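Local coordinates for protein fatty acyl CoA synthetase FADD13 (FATTY-ACYL-CoA SYNTHETASE) (Mycobacterium tuberculosis, PDB 3R44) that belongs to the ANL superfamily of AMP-binding enzymes, with a large N-terminal domain built from several beta sheets and helices followed by a smaller C-terminal domain, at residues Gly323-Leu327 and Ala339-Thr343; Ile206-Asp212 and Arg287-Thr291; Ala62-Ala66 and Ser116-Ile120. All coordinates share one frame; numbering follows the deposited sequence.

Interaction 1 of 3, residues Gly323-Leu327 and Ala339-Thr343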
loop_
_atom_site.group_PDB
_atom_site.type_symbol
_atom_site.label_atom_id
_atom_site.label_comp_id
_atom_site.label_asym_id
_atom_site.label_seq_id
_atom_site.Cartn_x
_atom_site.Cartn_y
_atom_site.Cartn_z
ATOM N N GLY A 323 -7.164 2.536 3.327
ATOM C CA GLY A 323 -7.905 2.516 4.579
ATOM C C GLY A 323 -8.309 1.107 4.963
ATOM O O GLY A 323 -8.185 0.156 4.204
ATOM N N GLY A 324 -8.848 0.940 6.133
ATOM C CA GLY A 324 -9.316 -0.382 6.498
ATOM C C GLY A 324 -9.353 -0.485 7.997
ATOM O O GLY A 324 -10.357 -0.068 8.598
ATOM N N THR A 325 -8.299 -1.032 8.605
ATOM C CA THR A 325 -8.180 -1.081 10.043
ATOM C C THR A 325 -6.906 -0.348 10.498
ATOM O O THR A 325 -5.883 -0.325 9.795
ATOM C CB THR A 325 -8.182 -2.535 10.672
ATOM O OG1 THR A 325 -7.033 -3.260 10.229
ATOM C CG2 THR A 325 -9.465 -3.357 10.344
ATOM N N LEU A 326 -6.973 0.181 11.725
ATOM C CA LEU A 326 -5.868 0.836 12.391
ATOM C C LEU A 326 -5.780 0.378 13.832
ATOM O O LEU A 326 -6.798 0.258 14.519
ATOM C CB LEU A 326 -5.949 2.370 12.288
ATOM C CG LEU A 326 -5.698 2.979 10.878
ATOM C CD1 LEU A 326 -6.000 4.433 11.003
ATOM C CD2 LEU A 326 -4.263 2.759 10.350
ATOM N N LEU A 327 -4.562 0.056 14.235
ATOM C CA LEU A 327 -4.242 -0.305 15.633
ATOM C C LEU A 327 -3.608 0.926 16.206
ATOM O O LEU A 327 -2.453 1.266 15.905
ATOM C CB LEU A 327 -3.332 -1.531 15.682
ATOM C CG LEU A 327 -2.910 -1.989 17.080
ATOM C CD1 LEU A 327 -4.156 -2.582 17.728
ATOM C CD2 LEU A 327 -1.754 -2.988 17.046
ATOM N N ALA A 339 -3.990 -6.160 13.489
ATOM C CA ALA A 339 -4.078 -5.097 12.513
ATOM C C ALA A 339 -5.021 -3.963 13.005
ATOM O O ALA A 339 -5.225 -2.975 12.302
ATOM C CB ALA A 339 -4.604 -5.681 11.153
ATOM N N GLY A 340 -5.601 -4.144 14.192
ATOM C CA GLY A 340 -6.397 -3.146 14.878
ATOM C C GLY A 340 -7.886 -3.251 14.567
ATOM O O GLY A 340 -8.359 -4.297 14.126
ATOM N N ARG A 341 -8.601 -2.190 14.919
ATOM C CA ARG A 341 -10.054 -2.096 14.729
ATOM C C ARG A 341 -10.406 -1.389 13.418
ATOM O O ARG A 341 -9.606 -0.641 12.857
ATOM C CB ARG A 341 -10.642 -1.264 15.872
ATOM C CG ARG A 341 -10.636 -1.932 17.268
ATOM C CD ARG A 341 -11.130 -1.005 18.358
ATOM N NE ARG A 341 -11.659 -1.834 19.447
ATOM C CZ ARG A 341 -11.673 -1.473 20.700
ATOM N NH1 ARG A 341 -11.158 -0.310 21.046
ATOM N NH2 ARG A 341 -12.154 -2.287 21.609
ATOM N N ALA A 342 -11.651 -1.541 12.979
ATOM C CA ALA A 342 -12.163 -0.766 11.869
ATOM C C ALA A 342 -11.956 0.726 12.165
ATOM O O ALA A 342 -11.851 1.145 13.336
ATOM C CB ALA A 342 -13.688 -1.066 11.660
ATOM N N THR A 343 -11.783 1.498 11.115
ATOM C CA THR A 343 -11.587 2.945 11.207
ATOM C C THR A 343 -12.895 3.697 11.020
ATOM O O THR A 343 -13.975 3.087 10.735
ATOM C CB THR A 343 -10.563 3.427 10.201
ATOM O OG1 THR A 343 -11.006 3.162 8.853
ATOM C CG2 THR A 343 -9.262 2.685 10.445
HETATM O O HOH W 1 -9.171 1.922 14.583
#
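T325 turns its hydroxyl toward the backbone of A339, and OG1 donates to A339 O at 2.8 Å, reaching the carbonyl from above its plane. With chi1 at 64°, OG1 lies between the backbone N and the carbonyl carbon of T325, while CG2 lies against the backbone carbonyl of R341. Threonine suits the place, its hydroxyl bonding A339 O while the side chain also packs on V348. The next residue faces another way: L326 and T343 cross obliquely, and T343 CG2 comes within 3.6 Å of L326 CG, also touching CB and CD1. The hydroxyl of T343 is bonded to S201 OG of helix 192-205, so this threonine is apolar toward the leucine and polar toward the helix. L327 lays its CB on G340 CA at 3.6 Å, and this CA also lies against L326 O; the close fit and positive phi suit glycine. Between the side chains the two strands pair antiparallel. L326 N donates to R341 O at 3.0 Å with an N-H...O angle of 159°, and the return bond from R341 N to L326 O is weak. L326 and R341 project on the same face, where R341 carries its charge outward to a salt bridge with E403. T343 N adds a bond to G324 O, 3.3 Å long. The chemistry implies a largely buried strand pair held chiefly by main-chain bonds, with a water between L326 O and A342 O, the T325 hydroxyl extending the connection to A339, and T343 CG2 and L326 packed together beside helix 192-205.

Interaction 2 of 3, residues Ile206-Asp212 and Arg287-Thr291; sequences IDVRYRD and RYFIT
Where the loop after helix 192-205 approaches strand 213-216, R209 and D212 meet R287, the residue just ahead of the parallel strand 288-291. The guanidinium groups of R209 and R287 lie flat on each other, centres 3.7 Å apart and planes at 7°. Two aspartates probably offset the like charges. D212 takes R287 end-on, NH1 giving a nearly straight bond to OD1 at 2.9 Å and NH2 one to OD2 at 2.8 Å. D207 is gripped side-on by R209, with NE on OD1 and NH2 on OD2. A bend at chi3 (-61°) folds the R287 chain; its head lies on R209, its edge facing D212 and D207 O, and water 2 joins NE to D207 OD2. D207 O receives R287 NH2 and, from the opposite face of its carbonyl plane, Y288 OH at 2.7 Å. D212 OD2 likewise takes R209 N at 2.7 Å, across its plane from R287 NH2. Arginine suits this place, since one planar group both stacks and donates, while Y288 carries its hydroxyl out to the loop. Beside this, I206 CD1 packs on I290 CD1 at 3.6 Å, crossing at about a right angle. This is a stacked arginine pair held by carboxylates, set on an alpha/beta sheet where a loop leads into one parallel strand and ties down the start of another, with strand 261-264 between them.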
loop_
_atom_site.group_PDB
_atom_site.type_symbol
_atom_site.label_atom_id
_atom_site.label_comp_id
_atom_site.label_asym_id
_atom_site.label_seq_id
_atom_site.Cartn_x
_atom_site.Cartn_y
_atom_site.Cartn_z
ATOM N N ILE A 206 -6.755 8.617 13.365
ATOM C CA ILE A 206 -5.435 8.722 14.028
ATOM C C ILE A 206 -5.334 10.070 14.711
ATOM O O ILE A 206 -6.054 11.008 14.336
ATOM C CB ILE A 206 -4.259 8.546 13.049
ATOM C CG1 ILE A 206 -4.139 9.699 12.067
ATOM C CG2 ILE A 206 -4.362 7.215 12.297
ATOM C CD1 ILE A 206 -2.864 9.512 11.161
ATOM N N ASP A 207 -4.402 10.198 15.674
ATOM C CA ASP A 207 -4.192 11.467 16.334
ATOM C C ASP A 207 -3.340 12.372 15.444
ATOM O O ASP A 207 -2.144 12.506 15.655
ATOM C CB ASP A 207 -3.569 11.261 17.716
ATOM C CG ASP A 207 -3.325 12.574 18.482
ATOM O OD1 ASP A 207 -3.754 13.710 18.089
ATOM O OD2 ASP A 207 -2.677 12.444 19.526
ATOM N N VAL A 208 -3.951 12.960 14.423
ATOM C CA VAL A 208 -3.286 13.931 13.545
ATOM C C VAL A 208 -3.866 15.313 13.848
ATOM O O VAL A 208 -5.087 15.427 14.142
ATOM C CB VAL A 208 -3.421 13.582 12.065
ATOM C CG1 VAL A 208 -4.899 13.549 11.610
ATOM C CG2 VAL A 208 -2.558 14.559 11.187
ATOM N N ARG A 209 -3.007 16.340 13.828
ATOM C CA ARG A 209 -3.350 17.696 14.303
ATOM C C ARG A 209 -3.004 18.752 13.273
ATOM O O ARG A 209 -2.073 18.580 12.492
ATOM C CB ARG A 209 -2.596 17.975 15.598
ATOM C CG ARG A 209 -2.806 16.916 16.667
ATOM C CD ARG A 209 -1.947 17.182 17.878
ATOM N NE ARG A 209 -1.988 16.035 18.756
ATOM C CZ ARG A 209 -1.260 15.937 19.860
ATOM N NH1 ARG A 209 -0.418 16.903 20.193
ATOM N NH2 ARG A 209 -1.363 14.849 20.612
ATOM N N TYR A 210 -3.791 19.822 13.263
ATOM C CA TYR A 210 -3.508 20.994 12.468
ATOM C C TYR A 210 -2.083 21.424 12.721
ATOM O O TYR A 210 -1.653 21.482 13.876
ATOM C CB TYR A 210 -4.449 22.109 12.840
ATOM C CG TYR A 210 -4.211 23.396 12.073
ATOM C CD1 TYR A 210 -4.088 23.394 10.693
ATOM C CD2 TYR A 210 -4.101 24.626 12.738
ATOM C CE1 TYR A 210 -3.875 24.609 9.962
ATOM C CE2 TYR A 210 -3.885 25.834 12.018
ATOM C CZ TYR A 210 -3.772 25.798 10.625
ATOM O OH TYR A 210 -3.558 26.956 9.901
ATOM N N ARG A 211 -1.357 21.699 11.637
ATOM C CA ARG A 211 0.043 22.119 11.639
ATOM C C ARG A 211 1.059 20.989 11.992
ATOM O O ARG A 211 2.252 21.264 12.071
ATOM C CB ARG A 211 0.248 23.375 12.525
ATOM C CG ARG A 211 -0.608 24.561 12.086
ATOM C CD ARG A 211 -0.333 25.910 12.747
ATOM N NE ARG A 211 0.903 26.450 12.193
ATOM C CZ ARG A 211 1.001 27.462 11.328
ATOM N NH1 ARG A 211 -0.074 28.147 10.928
ATOM N NH2 ARG A 211 2.206 27.816 10.888
ATOM N N ASP A 212 0.607 19.728 12.153
ATOM C CA ASP A 212 1.554 18.619 12.300
ATOM C C ASP A 212 2.468 18.617 11.038
ATOM O O ASP A 212 2.101 19.066 9.949
ATOM C CB ASP A 212 0.865 17.245 12.402
ATOM C CG ASP A 212 0.460 16.853 13.811
ATOM O OD1 ASP A 212 0.943 17.452 14.812
ATOM O OD2 ASP A 212 -0.362 15.886 13.964
ATOM N N ARG A 287 5.916 12.177 17.626
ATOM C CA ARG A 287 4.977 11.421 18.436
ATOM C C ARG A 287 4.860 9.974 18.041
ATOM O O ARG A 287 4.836 9.134 18.921
ATOM C CB ARG A 287 3.573 12.059 18.399
ATOM C CG ARG A 287 3.585 13.524 18.759
ATOM C CD ARG A 287 2.195 14.025 19.251
ATOM N NE ARG A 287 1.181 13.868 18.192
ATOM C CZ ARG A 287 0.975 14.709 17.175
ATOM N NH1 ARG A 287 1.705 15.811 17.016
ATOM N NH2 ARG A 287 -0.024 14.441 16.304
ATOM N N TYR A 288 4.688 9.682 16.752
ATOM C CA TYR A 288 4.513 8.296 16.329
ATOM C C TYR A 288 4.815 8.030 14.861
ATOM O O TYR A 288 4.722 8.906 14.025
ATOM C CB TYR A 288 3.062 7.795 16.672
ATOM C CG TYR A 288 1.979 8.546 15.982
ATOM C CD1 TYR A 288 1.506 8.151 14.733
ATOM C CD2 TYR A 288 1.409 9.654 16.578
ATOM C CE1 TYR A 288 0.506 8.812 14.149
ATOM C CE2 TYR A 288 0.406 10.346 15.991
ATOM C CZ TYR A 288 -0.043 9.932 14.738
ATOM O OH TYR A 288 -1.036 10.589 14.041
ATOM N N PHE A 289 5.087 6.776 14.557
ATOM C CA PHE A 289 5.138 6.323 13.210
ATOM C C PHE A 289 3.849 5.625 12.833
ATOM O O PHE A 289 3.214 5.023 13.663
ATOM C CB PHE A 289 6.265 5.315 13.037
ATOM C CG PHE A 289 7.653 5.905 13.116
ATOM C CD1 PHE A 289 8.230 6.557 12.020
ATOM C CD2 PHE A 289 8.365 5.796 14.294
ATOM C CE1 PHE A 289 9.525 7.086 12.099
ATOM C CE2 PHE A 289 9.652 6.347 14.398
ATOM C CZ PHE A 289 10.230 6.977 13.291
ATOM N N ILE A 290 3.454 5.759 11.569
ATOM C CA ILE A 290 2.342 5.007 10.997
ATOM C C ILE A 290 3.045 3.968 10.142
ATOM O O ILE A 290 3.793 4.347 9.252
ATOM C CB ILE A 290 1.477 5.846 10.076
ATOM C CG1 ILE A 290 0.896 7.031 10.842
ATOM C CG2 ILE A 290 0.320 4.969 9.494
ATOM C CD1 ILE A 290 0.146 8.053 9.959
ATOM N N THR A 291 2.870 2.692 10.429
ATOM C CA THR A 291 3.609 1.654 9.728
ATOM C C THR A 291 2.655 0.713 9.022
ATOM O O THR A 291 1.590 0.391 9.508
ATOM C CB THR A 291 4.526 0.826 10.662
ATOM O OG1 THR A 291 3.720 0.093 11.579
ATOM C CG2 THR A 291 5.411 1.733 11.516
HETATM O O HOH W 2 -0.031 11.395 19.190
#

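Interaction 3 of 3, residues Ala62-Ala66 and Ser116-Ile120; sequences ALGIA and SKVVI
I65 lays the end of its side chain over V118, with CD1 3.7 Å from V118 CG2 and CG1 close behind. The same CD1 also borders the aliphatic part of K117, approaching its CB at 4.0 Å, and the two side chains run antiparallel alongside one another. K117 holds CG anti to its own nitrogen (chi1 -174°) and stays extended as far as CE, which sends the chain across the loop. Its CE reaches G64 O at 3.6 Å, while the bend at chi4 swings NZ aside; D69 is another neighbour of this side chain. A lysine fits such a border, since its methylenes can cover isoleucine while the ammonium is carried past it; the residue is partly exposed. L63 meets the other branch of V118 at about a right angle, CD1 to CG1 at 4.1 Å, and so the two methyls of the beta-branched valine are shared between leucine and isoleucine. G64 sits between them in a Schellman motif, whose positive phi (100°) is readily accepted by glycine and turns the chain out of helix 46-62. No hydrogen bond crosses between 62-66 and 116-120. The contact therefore packs the end of helix 46-62 and the turn leading to strand 70-74 against strand 118-121, which lies between 70-74 and 144-147 in a four-stranded parallel sheet; L63 also touches I146, and I65 touches V71.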
loop_
_atom_site.group_PDB
_atom_site.type_symbol
_atom_site.label_atom_id
_atom_site.label_comp_id
_atom_site.label_asym_id
_atom_site.label_seq_id
_atom_site.Cartn_x
_atom_site.Cartn_y
_atom_site.Cartn_z
ATOM N N ALA A 62 -2.689 21.576 -22.106
ATOM C CA ALA A 62 -1.956 21.867 -23.346
ATOM C C ALA A 62 -1.685 20.596 -24.179
ATOM O O ALA A 62 -1.614 20.634 -25.412
ATOM C CB ALA A 62 -0.624 22.601 -23.042
ATOM N N LEU A 63 -1.565 19.474 -23.483
ATOM C CA LEU A 63 -1.300 18.166 -24.063
ATOM C C LEU A 63 -2.552 17.404 -24.469
ATOM O O LEU A 63 -2.460 16.334 -25.068
ATOM C CB LEU A 63 -0.430 17.345 -23.111
ATOM C CG LEU A 63 0.933 17.927 -22.759
ATOM C CD1 LEU A 63 1.635 17.130 -21.620
ATOM C CD2 LEU A 63 1.825 17.986 -24.000
ATOM N N GLY A 64 -3.724 17.971 -24.261
ATOM C CA GLY A 64 -4.922 17.338 -24.785
ATOM C C GLY A 64 -5.652 16.564 -23.714
ATOM O O GLY A 64 -6.687 15.950 -23.989
ATOM N N ILE A 65 -5.149 16.628 -22.484
ATOM C CA ILE A 65 -5.823 15.924 -21.383
ATOM C C ILE A 65 -7.151 16.607 -21.032
ATOM O O ILE A 65 -7.229 17.825 -20.854
ATOM C CB ILE A 65 -4.923 15.777 -20.119
ATOM C CG1 ILE A 65 -3.775 14.806 -20.350
ATOM C CG2 ILE A 65 -5.773 15.393 -18.852
ATOM C CD1 ILE A 65 -4.155 13.365 -20.736
ATOM N N ALA A 66 -8.208 15.816 -21.007
ATOM C CA ALA A 66 -9.534 16.291 -20.683
ATOM C C ALA A 66 -10.103 15.356 -19.655
ATOM O O ALA A 66 -9.461 14.371 -19.251
ATOM C CB ALA A 66 -10.429 16.327 -21.950
ATOM N N SER A 116 -3.494 4.953 -21.114
ATOM C CA SER A 116 -2.882 6.239 -20.793
ATOM C C SER A 116 -2.588 6.992 -22.070
ATOM O O SER A 116 -2.055 6.433 -23.052
ATOM C CB SER A 116 -1.566 6.132 -20.024
ATOM O OG SER A 116 -1.840 5.643 -18.714
ATOM N N LYS A 117 -2.891 8.277 -22.023
ATOM C CA LYS A 117 -2.667 9.175 -23.149
ATOM C C LYS A 117 -1.326 9.887 -23.066
ATOM O O LYS A 117 -0.691 10.160 -24.055
ATOM C CB LYS A 117 -3.809 10.185 -23.144
ATOM C CG LYS A 117 -3.877 11.146 -24.285
ATOM C CD LYS A 117 -5.271 11.840 -24.275
ATOM C CE LYS A 117 -5.372 12.876 -25.395
ATOM N NZ LYS A 117 -5.076 12.295 -26.741
ATOM N N VAL A 118 -0.912 10.231 -21.847
ATOM C CA VAL A 118 0.294 10.993 -21.613
ATOM C C VAL A 118 1.074 10.236 -20.585
ATOM O O VAL A 118 0.481 9.719 -19.642
ATOM C CB VAL A 118 -0.064 12.414 -21.092
ATOM C CG1 VAL A 118 1.157 13.154 -20.533
ATOM C CG2 VAL A 118 -0.740 13.238 -22.244
ATOM N N VAL A 119 2.376 10.156 -20.773
ATOM C CA VAL A 119 3.258 9.516 -19.805
ATOM C C VAL A 119 4.282 10.534 -19.343
ATOM O O VAL A 119 5.007 11.099 -20.167
ATOM C CB VAL A 119 3.943 8.285 -20.404
ATOM C CG1 VAL A 119 4.948 7.687 -19.402
ATOM C CG2 VAL A 119 2.808 7.258 -20.825
ATOM N N ILE A 120 4.290 10.802 -18.045
ATOM C CA ILE A 120 5.258 11.736 -17.460
ATOM C C ILE A 120 6.276 10.920 -16.659
ATOM O O ILE A 120 5.881 10.207 -15.722
ATOM C CB ILE A 120 4.582 12.806 -16.614
ATOM C CG1 ILE A 120 3.565 13.600 -17.457
ATOM C CG2 ILE A 120 5.672 13.767 -16.066
ATOM C CD1 ILE A 120 2.788 14.529 -16.692
#

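Interactions 1 and 2 are neighbours, their centres 15 Å apart, and they touch where L326 CD1 packs on I206 CG2 at 3.5 Å. Both reach the same mixed sheet: strand 310-316 lies between 288-291 of interaction 2 and 324-327 of interaction 1. Helix 192-205 joins them further, since it runs into the loop 206-212 and also packs on L326 and T343. The beginning of that helix supplies H192, E193 and H196 to the pocket of the bound histidine. Interaction 3 belongs to a separate parallel sheet, its centre about 37 Å from that of interaction 1 and about 35 Å from that of interaction 2, with no touch.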